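Local coordinates for protein pleckstrin homology domain-containing family M member 2 (Homo sapiens, PDB 3CXB) that probably links the Salmonella effector SifA, which it binds through its PH domain, to kinesin in the host cell, at residues 91-94 with 95-99. Sequence-based numbering, arbitrary orientation.
Sequences EWMQ and HLCQA
His-95 sits one turn after Glu-91 on helix 86-100 and turns its ring back to the Glu-91 carbonyl. With CG beside its own backbone N (chi1 -78°), CD2 lies 3.3 Å from Glu-91 O. The same oxygen accepts the His-95 N-H at 3.2 Å. Glu-91 OE1 stands 4.5 Å from His-95 NE2, not in contact, while OE2 forms a salt bridge with Lys-2.

Trp-92 and Leu-96 pair next, on the buried side. The Leu-96 N-H meets Trp-92 O at 2.8 Å, almost straight (175° at the hydrogen). Leu-96 CG comes obliquely to the indole, 4.2 Å from Trp-92 CE3. This C-terminal helix closes one end of the PH-domain barrel. Trp-92 and Leu-96 both pack on Leu-27 of strand 21-28, and Lys-2 makes a cation-pi contact with the indole.

On the exposed side, Gln-94 CB lies against His-95 N. The extended Gln-94 chain, CG anti to the backbone N (chi1 180°), brings CG only within 4.5 Å of Gln-98 NE2. Gln-94 O takes the Gln-98 N-H at 3.2 Å in a bent bond, with the donor above the carbonyl plane. The bent chain of Met-93 brings CE to 3.8 Å from Cys-97 SG, and both side chains touch Cys-57.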
# COMPACT_ATOMS: atom_id res chain seq x y z
N GLU B 91 6.27 -3.62 9.83
CA GLU B 91 5.31 -4.69 10.09
C GLU B 91 4.54 -4.99 8.81
O GLU B 91 4.31 -6.14 8.45
CB GLU B 91 4.35 -4.29 11.19
CG GLU B 91 3.68 -5.50 11.81
CD GLU B 91 2.81 -5.14 12.98
OE1 GLU B 91 2.27 -6.07 13.62
OE2 GLU B 91 2.66 -3.92 13.26
N TRP B 92 4.16 -3.93 8.11
CA TRP B 92 3.44 -4.09 6.87
C TRP B 92 4.35 -4.76 5.86
O TRP B 92 3.96 -5.73 5.20
CB TRP B 92 3.00 -2.73 6.32
CG TRP B 92 1.64 -2.31 6.82
CD1 TRP B 92 1.34 -1.23 7.61
CD2 TRP B 92 0.40 -2.94 6.51
NE1 TRP B 92 -0.01 -1.14 7.80
CE2 TRP B 92 -0.62 -2.18 7.14
CE3 TRP B 92 0.04 -4.07 5.76
CZ2 TRP B 92 -1.97 -2.52 7.04
CZ3 TRP B 92 -1.29 -4.40 5.67
CH2 TRP B 92 -2.28 -3.63 6.30
N MET B 93 5.56 -4.22 5.76
CA MET B 93 6.54 -4.73 4.82
C MET B 93 6.71 -6.23 4.96
O MET B 93 6.64 -6.96 3.97
CB MET B 93 7.88 -4.04 5.03
CG MET B 93 8.80 -4.08 3.82
SD MET B 93 8.37 -2.88 2.56
CE MET B 93 7.10 -3.66 1.67
N GLN B 94 6.90 -6.68 6.18
CA GLN B 94 7.11 -8.10 6.43
C GLN B 94 5.92 -8.96 6.03
O GLN B 94 6.09 -10.05 5.50
CB GLN B 94 7.44 -8.31 7.90
CG GLN B 94 7.69 -9.74 8.32
CD GLN B 94 7.94 -9.84 9.81
OE1 GLN B 94 8.92 -9.29 10.32
NE2 GLN B 94 7.05 -10.53 10.53
N HIS B 95 4.71 -8.46 6.29
CA HIS B 95 3.51 -9.21 5.94
C HIS B 95 3.34 -9.26 4.43
O HIS B 95 3.18 -10.32 3.85
CB HIS B 95 2.26 -8.59 6.60
CG HIS B 95 2.09 -8.93 8.05
ND1 HIS B 95 2.15 -10.23 8.53
CD2 HIS B 95 1.84 -8.15 9.12
CE1 HIS B 95 1.94 -10.22 9.83
NE2 HIS B 95 1.76 -8.98 10.22
N LEU B 96 3.38 -8.10 3.80
CA LEU B 96 3.21 -8.02 2.36
C LEU B 96 4.23 -8.83 1.56
O LEU B 96 3.88 -9.48 0.58
CB LEU B 96 3.26 -6.56 1.92
CG LEU B 96 2.11 -5.71 2.46
CD1 LEU B 96 2.34 -4.25 2.17
CD2 LEU B 96 0.82 -6.20 1.82
N CYS B 97 5.49 -8.77 1.96
CA CYS B 97 6.51 -9.51 1.24
C CYS B 97 6.32 -10.99 1.47
O CYS B 97 6.65 -11.82 0.62
CB CYS B 97 7.90 -9.05 1.69
SG CYS B 97 8.23 -7.30 1.29
N GLN B 98 5.75 -11.33 2.62
CA GLN B 98 5.48 -12.72 2.93
C GLN B 98 4.41 -13.22 1.95
O GLN B 98 4.56 -14.27 1.33
CB GLN B 98 4.98 -12.83 4.37
CG GLN B 98 5.30 -14.14 5.06
CD GLN B 98 5.24 -13.98 6.56
OE1 GLN B 98 4.16 -13.91 7.17
NE2 GLN B 98 6.41 -13.88 7.17
N ALA B 99 3.34 -12.45 1.80
CA ALA B 99 2.26 -12.80 0.89
C ALA B 99 2.79 -12.96 -0.54
O ALA B 99 2.31 -13.80 -1.29
CB ALA B 99 1.17 -11.74 0.91